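Local coordinates for protein CurH (Lyngbya majuscula, PDB 3KG7) that probably dehydrates beta-hydroxyacyl intermediates carried on acyl carrier protein during the assembly of the polyketide curacin, at residues Gly165-Gln173 with Leu183-Gln194; Pro131-Pro139 with Gln266-Phe275. One frame throughout, in Å; residues are numbered along the deposited sequence.

Contact 1 (Gly165-Gln173 with Leu183-Gln194)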
loop_
_atom_site.group_PDB
_atom_site.type_symbol
_atom_site.label_atom_id
_atom_site.label_comp_id
_atom_site.label_asym_id
_atom_site.label_seq_id
_atom_site.Cartn_x
_atom_site.Cartn_y
_atom_site.Cartn_z
ATOM N N GLY C 165 -23.803 23.111 6.766
ATOM C CA GLY C 165 -23.071 24.132 7.510
ATOM C C GLY C 165 -22.238 25.034 6.608
ATOM O O GLY C 165 -22.160 24.799 5.397
ATOM N N PRO C 166 -21.604 26.070 7.194
ATOM C CA PRO C 166 -20.809 27.105 6.517
ATOM C C PRO C 166 -19.877 26.608 5.404
ATOM O O PRO C 166 -19.715 27.285 4.380
ATOM C CB PRO C 166 -19.980 27.697 7.662
ATOM C CG PRO C 166 -20.861 27.581 8.831
ATOM C CD PRO C 166 -21.633 26.293 8.653
HETATM N N MSE C 167 -19.278 25.438 5.614
HETATM C CA MSE C 167 -18.300 24.877 4.692
HETATM C C MSE C 167 -18.941 24.092 3.550
HETATM O O MSE C 167 -18.238 23.591 2.660
HETATM C CB MSE C 167 -17.317 24.007 5.463
HETATM C CG MSE C 167 -16.049 24.727 5.828
HETATM SE SE MSE C 167 -15.004 23.753 7.157
HETATM C CE MSE C 167 -15.229 24.942 8.696
ATOM N N LEU C 168 -20.271 23.994 3.588
ATOM C CA LEU C 168 -21.050 23.302 2.562
ATOM C C LEU C 168 -21.960 24.265 1.798
ATOM O O LEU C 168 -22.575 23.892 0.794
ATOM C CB LEU C 168 -21.892 22.182 3.189
ATOM C CG LEU C 168 -21.400 20.726 3.281
ATOM C CD1 LEU C 168 -21.378 20.038 1.926
ATOM C CD2 LEU C 168 -20.055 20.602 3.960
ATOM N N GLN C 169 -22.039 25.504 2.272
ATOM C CA GLN C 169 -22.917 26.507 1.668
ATOM C C GLN C 169 -22.321 27.094 0.393
ATOM O O GLN C 169 -21.837 28.230 0.375
ATOM C CB GLN C 169 -23.262 27.588 2.687
ATOM C CG GLN C 169 -24.348 27.139 3.650
ATOM C CD GLN C 169 -24.402 27.964 4.914
ATOM O OE1 GLN C 169 -23.382 28.457 5.395
ATOM N NE2 GLN C 169 -25.596 28.108 5.468
ATOM N N ALA C 170 -22.371 26.298 -0.672
ATOM C CA ALA C 170 -21.764 26.649 -1.958
ATOM C C ALA C 170 -22.774 27.215 -2.947
ATOM O O ALA C 170 -22.394 27.696 -4.013
ATOM C CB ALA C 170 -21.060 25.431 -2.562
ATOM N N VAL C 171 -24.055 27.152 -2.597
ATOM C CA VAL C 171 -25.111 27.611 -3.487
ATOM C C VAL C 171 -25.341 29.114 -3.330
ATOM O O VAL C 171 -25.986 29.566 -2.378
ATOM C CB VAL C 171 -26.426 26.839 -3.265
ATOM C CG1 VAL C 171 -27.443 27.217 -4.322
ATOM C CG2 VAL C 171 -26.173 25.338 -3.273
ATOM N N ARG C 172 -24.805 29.878 -4.278
ATOM C CA ARG C 172 -24.948 31.330 -4.274
ATOM C C ARG C 172 -26.370 31.774 -4.640
ATOM O O ARG C 172 -26.939 32.651 -3.984
ATOM C CB ARG C 172 -23.917 31.978 -5.204
ATOM C CG ARG C 172 -23.577 33.415 -4.825
ATOM C CD ARG C 172 -22.446 34.002 -5.672
ATOM N NE ARG C 172 -21.776 35.100 -4.970
ATOM C CZ ARG C 172 -22.191 36.367 -4.959
ATOM N NH1 ARG C 172 -23.281 36.732 -5.623
ATOM N NH2 ARG C 172 -21.506 37.277 -4.279
ATOM N N GLN C 173 -26.935 31.166 -5.682
ATOM C CA GLN C 173 -28.280 31.517 -6.148
ATOM C C GLN C 173 -28.981 30.315 -6.779
ATOM O O GLN C 173 -28.337 29.460 -7.388
ATOM C CB GLN C 173 -28.209 32.681 -7.144
ATOM C CG GLN C 173 -29.513 33.454 -7.326
ATOM C CD GLN C 173 -29.845 34.350 -6.146
ATOM O OE1 GLN C 173 -28.953 34.890 -5.490
ATOM N NE2 GLN C 173 -31.136 34.517 -5.875
ATOM N N LEU C 183 -28.710 26.064 -10.574
ATOM C CA LEU C 183 -27.977 26.486 -9.376
ATOM C C LEU C 183 -26.692 27.231 -9.740
ATOM O O LEU C 183 -25.905 26.758 -10.564
ATOM C CB LEU C 183 -27.615 25.278 -8.501
ATOM C CG LEU C 183 -28.701 24.512 -7.738
ATOM C CD1 LEU C 183 -28.174 23.184 -7.213
ATOM C CD2 LEU C 183 -29.256 25.341 -6.598
ATOM N N GLU C 184 -26.484 28.393 -9.125
ATOM C CA GLU C 184 -25.210 29.103 -9.237
ATOM C C GLU C 184 -24.324 28.702 -8.062
ATOM O O GLU C 184 -24.686 28.919 -6.901
ATOM C CB GLU C 184 -25.428 30.620 -9.270
ATOM C CG GLU C 184 -24.152 31.444 -9.446
ATOM C CD GLU C 184 -24.418 32.939 -9.560
ATOM O OE1 GLU C 184 -25.164 33.350 -10.477
ATOM O OE2 GLU C 184 -23.872 33.705 -8.734
ATOM N N ILE C 185 -23.169 28.118 -8.371
ATOM C CA ILE C 185 -22.314 27.509 -7.356
ATOM C C ILE C 185 -20.935 28.165 -7.304
ATOM O O ILE C 185 -20.313 28.392 -8.343
ATOM C CB ILE C 185 -22.197 25.988 -7.586
ATOM C CG1 ILE C 185 -23.558 25.326 -7.353
ATOM C CG2 ILE C 185 -21.153 25.373 -6.675
ATOM C CD1 ILE C 185 -23.724 24.000 -8.063
ATOM N N GLU C 186 -20.481 28.469 -6.087
ATOM C CA GLU C 186 -19.172 29.070 -5.832
ATOM C C GLU C 186 -18.487 28.362 -4.656
ATOM O O GLU C 186 -19.131 27.605 -3.927
ATOM C CB GLU C 186 -19.314 30.573 -5.538
ATOM C CG GLU C 186 -19.977 30.897 -4.185
ATOM C CD GLU C 186 -19.821 32.355 -3.754
ATOM O OE1 GLU C 186 -18.835 33.011 -4.161
ATOM O OE2 GLU C 186 -20.687 32.842 -2.990
ATOM N N VAL C 187 -17.190 28.616 -4.483
ATOM C CA VAL C 187 -16.404 28.056 -3.383
ATOM C C VAL C 187 -16.789 28.757 -2.075
ATOM O O VAL C 187 -16.563 29.966 -1.941
ATOM C CB VAL C 187 -14.879 28.259 -3.621
ATOM C CG1 VAL C 187 -14.051 27.790 -2.413
ATOM C CG2 VAL C 187 -14.416 27.572 -4.920
ATOM N N PRO C 188 -17.368 28.012 -1.105
ATOM C CA PRO C 188 -17.720 28.650 0.165
ATOM C C PRO C 188 -16.493 29.276 0.814
ATOM O O PRO C 188 -15.429 28.651 0.861
ATOM C CB PRO C 188 -18.242 27.486 1.015
ATOM C CG PRO C 188 -18.680 26.466 0.038
ATOM C CD PRO C 188 -17.726 26.582 -1.114
ATOM N N LYS C 189 -16.649 30.505 1.298
ATOM C CA LYS C 189 -15.551 31.255 1.907
ATOM C C LYS C 189 -14.847 30.456 3.013
ATOM O O LYS C 189 -13.620 30.493 3.128
ATOM C CB LYS C 189 -16.067 32.591 2.443
ATOM C CG LYS C 189 -15.011 33.470 3.097
ATOM C CD LYS C 189 -15.645 34.398 4.126
ATOM C CE LYS C 189 -14.598 35.064 4.989
ATOM N NZ LYS C 189 -15.209 35.601 6.226
ATOM N N ALA C 190 -15.633 29.724 3.801
ATOM C CA ALA C 190 -15.109 28.890 4.878
ATOM C C ALA C 190 -14.291 27.703 4.365
ATOM O O ALA C 190 -13.402 27.209 5.051
ATOM C CB ALA C 190 -16.249 28.407 5.763
ATOM N N LEU C 191 -14.587 27.269 3.145
ATOM C CA LEU C 191 -13.943 26.100 2.548
ATOM C C LEU C 191 -12.662 26.426 1.779
ATOM O O LEU C 191 -11.760 25.598 1.709
ATOM C CB LEU C 191 -14.940 25.378 1.637
ATOM C CG LEU C 191 -14.654 23.923 1.256
ATOM C CD1 LEU C 191 -14.847 22.983 2.440
ATOM C CD2 LEU C 191 -15.543 23.519 0.092
ATOM N N ALA C 192 -12.591 27.634 1.219
ATOM C CA ALA C 192 -11.475 28.077 0.360
ATOM C C ALA C 192 -10.066 27.560 0.710
ATOM O O ALA C 192 -9.332 27.144 -0.182
ATOM C CB ALA C 192 -11.469 29.607 0.235
ATOM N N PHE C 193 -9.699 27.576 1.993
ATOM C CA PHE C 193 -8.358 27.170 2.446
ATOM C C PHE C 193 -8.059 25.693 2.225
ATOM O O PHE C 193 -6.898 25.289 2.124
ATOM C CB PHE C 193 -8.180 27.478 3.938
ATOM C CG PHE C 193 -6.883 26.959 4.533
ATOM C CD1 PHE C 193 -5.764 27.783 4.625
ATOM C CD2 PHE C 193 -6.788 25.650 5.017
ATOM C CE1 PHE C 193 -4.568 27.316 5.189
ATOM C CE2 PHE C 193 -5.591 25.169 5.572
ATOM C CZ PHE C 193 -4.482 26.008 5.667
ATOM N N GLN C 194 -9.109 24.887 2.181
ATOM C CA GLN C 194 -8.963 23.431 2.136
ATOM C C GLN C 194 -8.738 22.881 0.732
ATOM O O GLN C 194 -8.382 21.710 0.571
ATOM C CB GLN C 194 -10.190 22.745 2.753
ATOM C CG GLN C 194 -10.548 23.257 4.146
ATOM C CD GLN C 194 -11.402 22.283 4.931
ATOM O OE1 GLN C 194 -10.972 21.169 5.230
ATOM N NE2 GLN C 194 -12.613 22.702 5.283
#

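Contact 2 (Pro131-Pro139 with Gln266-Phe275)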
loop_
_atom_site.group_PDB
_atom_site.type_symbol
_atom_site.label_atom_id
_atom_site.label_comp_id
_atom_site.label_asym_id
_atom_site.label_seq_id
_atom_site.Cartn_x
_atom_site.Cartn_y
_atom_site.Cartn_z
ATOM N N PRO C 131 -15.769 15.600 -26.190
ATOM C CA PRO C 131 -15.762 17.018 -25.813
ATOM C C PRO C 131 -17.169 17.618 -25.742
ATOM O O PRO C 131 -17.985 17.371 -26.634
ATOM C CB PRO C 131 -14.939 17.684 -26.926
ATOM C CG PRO C 131 -14.930 16.705 -28.049
ATOM C CD PRO C 131 -14.955 15.360 -27.395
ATOM N N PRO C 132 -17.448 18.397 -24.678
ATOM C CA PRO C 132 -18.760 18.978 -24.384
ATOM C C PRO C 132 -19.376 19.717 -25.567
ATOM O O PRO C 132 -18.685 20.471 -26.258
ATOM C CB PRO C 132 -18.464 19.955 -23.239
ATOM C CG PRO C 132 -16.962 20.094 -23.201
ATOM C CD PRO C 132 -16.456 18.781 -23.659
ATOM N N THR C 133 -20.669 19.495 -25.788
ATOM C CA THR C 133 -21.349 20.011 -26.975
ATOM C C THR C 133 -22.403 21.081 -26.646
ATOM O O THR C 133 -22.545 22.072 -27.363
ATOM C CB THR C 133 -21.945 18.851 -27.829
ATOM O OG1 THR C 133 -22.433 19.369 -29.068
ATOM C CG2 THR C 133 -23.076 18.116 -27.100
ATOM N N LEU C 134 -23.114 20.865 -25.542
ATOM C CA LEU C 134 -24.184 21.744 -25.073
ATOM C C LEU C 134 -23.669 23.114 -24.625
ATOM O O LEU C 134 -22.841 23.212 -23.715
ATOM C CB LEU C 134 -24.934 21.048 -23.924
ATOM C CG LEU C 134 -25.970 21.743 -23.036
ATOM C CD1 LEU C 134 -27.326 21.880 -23.725
ATOM C CD2 LEU C 134 -26.110 20.942 -21.745
ATOM N N SER C 135 -24.154 24.161 -25.289
ATOM C CA SER C 135 -23.933 25.545 -24.871
ATOM C C SER C 135 -25.199 26.049 -24.158
ATOM O O SER C 135 -26.182 25.309 -24.060
ATOM C CB SER C 135 -23.598 26.413 -26.093
ATOM O OG SER C 135 -23.475 27.785 -25.752
ATOM N N VAL C 136 -25.162 27.285 -23.649
ATOM C CA VAL C 136 -26.317 27.941 -23.003
ATOM C C VAL C 136 -26.076 29.456 -22.862
ATOM O O VAL C 136 -24.996 29.875 -22.436
ATOM C CB VAL C 136 -26.676 27.288 -21.609
ATOM C CG1 VAL C 136 -27.086 28.329 -20.579
ATOM C CG2 VAL C 136 -27.776 26.241 -21.751
ATOM N N ASP C 137 -27.068 30.268 -23.234
ATOM C CA ASP C 137 -27.029 31.705 -22.932
ATOM C C ASP C 137 -27.521 31.933 -21.505
ATOM O O ASP C 137 -28.720 31.817 -21.220
ATOM C CB ASP C 137 -27.861 32.527 -23.924
ATOM C CG ASP C 137 -27.570 34.029 -23.834
ATOM O OD1 ASP C 137 -28.506 34.806 -23.561
ATOM O OD2 ASP C 137 -26.403 34.434 -24.032
ATOM N N ILE C 138 -26.585 32.263 -20.617
ATOM C CA ILE C 138 -26.874 32.318 -19.187
ATOM C C ILE C 138 -27.753 33.503 -18.729
ATOM O O ILE C 138 -28.661 33.298 -17.913
ATOM C CB ILE C 138 -25.583 32.101 -18.307
ATOM C CG1 ILE C 138 -25.934 31.418 -16.978
ATOM C CG2 ILE C 138 -24.770 33.391 -18.120
ATOM C CD1 ILE C 138 -26.322 29.953 -17.134
ATOM N N PRO C 139 -27.517 34.728 -19.262
ATOM C CA PRO C 139 -28.381 35.842 -18.848
ATOM C C PRO C 139 -29.839 35.671 -19.286
ATOM O O PRO C 139 -30.733 36.229 -18.650
ATOM C CB PRO C 139 -27.753 37.060 -19.540
ATOM C CG PRO C 139 -26.375 36.632 -19.925
ATOM C CD PRO C 139 -26.503 35.178 -20.233
ATOM N N GLN C 266 -26.250 18.920 -15.603
ATOM C CA GLN C 266 -25.226 19.456 -16.497
ATOM C C GLN C 266 -24.420 20.529 -15.774
ATOM O O GLN C 266 -24.982 21.451 -15.184
ATOM C CB GLN C 266 -25.843 20.044 -17.769
ATOM C CG GLN C 266 -27.031 19.266 -18.341
ATOM C CD GLN C 266 -26.665 17.905 -18.933
ATOM O OE1 GLN C 266 -27.533 17.047 -19.105
ATOM N NE2 GLN C 266 -25.386 17.707 -19.250
ATOM N N LEU C 267 -23.099 20.397 -15.813
ATOM C CA LEU C 267 -22.219 21.415 -15.250
ATOM C C LEU C 267 -21.842 22.418 -16.336
ATOM O O LEU C 267 -21.283 22.043 -17.371
ATOM C CB LEU C 267 -20.971 20.786 -14.625
ATOM C CG LEU C 267 -21.095 20.152 -13.235
ATOM C CD1 LEU C 267 -21.814 18.805 -13.276
ATOM C CD2 LEU C 267 -19.707 20.004 -12.607
ATOM N N LEU C 268 -22.177 23.685 -16.098
ATOM C CA LEU C 268 -21.933 24.768 -17.053
ATOM C C LEU C 268 -21.001 25.808 -16.451
ATOM O O LEU C 268 -21.179 26.200 -15.298
ATOM C CB LEU C 268 -23.247 25.449 -17.435
ATOM C CG LEU C 268 -24.419 24.641 -18.002
ATOM C CD1 LEU C 268 -25.712 25.344 -17.677
ATOM C CD2 LEU C 268 -24.290 24.439 -19.501
ATOM N N ASP C 269 -20.017 26.262 -17.231
ATOM C CA ASP C 269 -19.064 27.281 -16.758
ATOM C C ASP C 269 -19.658 28.707 -16.727
ATOM O O ASP C 269 -20.874 28.889 -16.887
ATOM C CB ASP C 269 -17.723 27.219 -17.527
ATOM C CG ASP C 269 -17.860 27.521 -19.031
ATOM O OD1 ASP C 269 -17.028 27.002 -19.807
ATOM O OD2 ASP C 269 -18.762 28.278 -19.444
ATOM N N GLU C 270 -18.791 29.701 -16.514
ATOM C CA GLU C 270 -19.178 31.118 -16.422
ATOM C C GLU C 270 -19.939 31.624 -17.655
ATOM O O GLU C 270 -20.871 32.429 -17.530
ATOM C CB GLU C 270 -17.934 31.993 -16.190
ATOM C CG GLU C 270 -18.218 33.411 -15.650
ATOM C CD GLU C 270 -18.303 33.482 -14.121
ATOM O OE1 GLU C 270 -17.563 32.728 -13.442
ATOM O OE2 GLU C 270 -19.096 34.301 -13.598
ATOM N N THR C 271 -19.527 31.155 -18.833
ATOM C CA THR C 271 -20.135 31.562 -20.108
ATOM C C THR C 271 -21.439 30.811 -20.376
ATOM O O THR C 271 -22.305 31.296 -21.101
ATOM C CB THR C 271 -19.154 31.379 -21.306
ATOM O OG1 THR C 271 -18.013 32.226 -21.128
ATOM C CG2 THR C 271 -19.814 31.734 -22.637
ATOM N N GLY C 272 -21.579 29.636 -19.773
ATOM C CA GLY C 272 -22.739 28.787 -20.005
ATOM C C GLY C 272 -22.384 27.569 -20.840
ATOM O O GLY C 272 -23.271 26.843 -21.288
ATOM N N GLN C 273 -21.086 27.351 -21.051
ATOM C CA GLN C 273 -20.589 26.168 -21.752
ATOM C C GLN C 273 -20.501 24.962 -20.839
ATOM O O GLN C 273 -19.996 25.066 -19.721
ATOM C CB GLN C 273 -19.222 26.441 -22.364
ATOM C CG GLN C 273 -19.309 27.163 -23.696
ATOM C CD GLN C 273 -17.956 27.527 -24.258
ATOM O OE1 GLN C 273 -16.914 27.149 -23.705
ATOM N NE2 GLN C 273 -17.960 28.270 -25.364
ATOM N N ALA C 274 -20.992 23.820 -21.316
ATOM C CA ALA C 274 -20.938 22.578 -20.545
ATOM C C ALA C 274 -19.498 22.069 -20.446
ATOM O O ALA C 274 -18.733 22.172 -21.400
ATOM C CB ALA C 274 -21.848 21.520 -21.159
ATOM N N PHE C 275 -19.131 21.546 -19.281
ATOM C CA PHE C 275 -17.785 21.008 -19.074
ATOM C C PHE C 275 -17.789 19.747 -18.204
ATOM O O PHE C 275 -16.742 19.148 -17.956
ATOM C CB PHE C 275 -16.847 22.086 -18.508
ATOM C CG PHE C 275 -17.165 22.492 -17.100
ATOM C CD1 PHE C 275 -18.287 23.277 -16.818
ATOM C CD2 PHE C 275 -16.341 22.095 -16.051
ATOM C CE1 PHE C 275 -18.590 23.651 -15.518
ATOM C CE2 PHE C 275 -16.636 22.464 -14.741
ATOM C CZ PHE C 275 -17.763 23.248 -14.474
#

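Contact 1 (Gly165-Gln173 with Leu183-Gln194)
Strand 171-173 pairs with the strand from Leu183 as an antiparallel hairpin, and the bonding begins one residue earlier, at Ala170 O, which accepts Glu186 N at 2.9 Å. Glu184 N donates to Gln173 O at 2.8 Å. Glu184 O receives Arg172 N at 2.8 Å and, weakly, Gln173 N, so two residues face one: a classic beta bulge.

Arg172, extended from CG to NE, sets NE 3.2 Å from Glu186 OE2, a salt bridge whose hydrogen bond is weak and whose guanidinium and carboxylate planes lie 66° apart. Glu186 reaches it with CG between its backbone N and carbonyl carbon (chi1 70°). Glu184 runs alongside Arg172, pointing the same way, with planes 19° apart. A glutamine in place of Glu186 would probably cost Arg172 its salt-bridge partner, leaving the more distant Glu184 carboxylate to offset nearby Arg243.

Val171 CG1 meets Leu183 CD2 at 3.5 Å between the strands. In the loops beyond, Ala170 CB packs on Pro188 CG, and CG of selenomethionine Met167 rests 3.7 Å from Ala190 CB.

The chemistry implies a hairpin fixed by main-chain bonds, extended into loops by hydrophobic packing, with its charged cluster on the more exposed side.

Contact 2 (Pro131-Pro139 with Gln266-Phe275)
The tight turn joining strands 260-268 and 274-286 packs against the extended connector 131-139: Leu134 lies against Gln266 and Ala274, Val136 against Gly272 and Leu268, and Ile138 against the backbone of Glu270 and Thr271. The main-chain tie across the contact is the hydrogen bond from Ala274 N to Leu134 O, 3.1 Å long with an N-H...O angle of 155°. Farther along the connector, Val136 N also comes near Gly272 O, but the angle is too poor for a bond.

Side chains of the connector meet the strand as well as the turn. Leu134 holds CG anti to its backbone N (chi1 170°) and brings CD2 onto Gln266, where it lies 3.9 Å from CG; the two side chains cross at about a right angle. Val136 CB approaches Leu268 CD2 at 4.3 Å. At the start of helix 138-144, which Asp137 precedes as N-cap residue, Ile138 CG2 rests 4.1 Å from Glu270 O.

The turn has its own internal bracing. Phe275 N bonds to Leu267 O at 2.9 Å and Asp269 N to Gln273 O at 2.8 Å, closing the hairpin. Asp269 then turns OD2 back over the loop, where it accepts Gln273 N at 3.0 Å from above the carboxylate plane, with weaker bonds from Thr271 N and Gly272 N. Gly272 has a positive phi of 108°, and a CB built on it would come 2.1 Å from Val136 O, so both the turn and the passing connector restrict this position.

Two residues of right-handed helical backbone, Glu270 and Thr271, spanned by a weak bond from Gly272 N to Asp269 O and followed by Gly272 and the Asp269-Gln273 pairing, fit a type I turn with a G1 bulge. Such turns join adjacent antiparallel strands, here in one half of a double hotdog fold, with the connector crossing over its end.

Contact 1 is nested in the chain loop that contact 2 closes; their centres are about 20 Å apart and their nearest atoms about 7 Å, without touching. Strand 243-255 lies between them: Ala246 and Phe244 bond through the backbone to Leu183 and Ile185, Tyr245 and Tyr247 to Leu268 and Gln266. Arg243 approaches the charged group of contact 1 and also touches Glu270 of contact 2. The loop end of contact 1 packs on Pro36, Trp37 and helix 202-207, segments that in related dehydratases carry the catalytic histidine and acid, so it probably borders the active site. Contact 2 lies farther out, its centre about 20 Å from the chain centre against about 14 Å for contact 1.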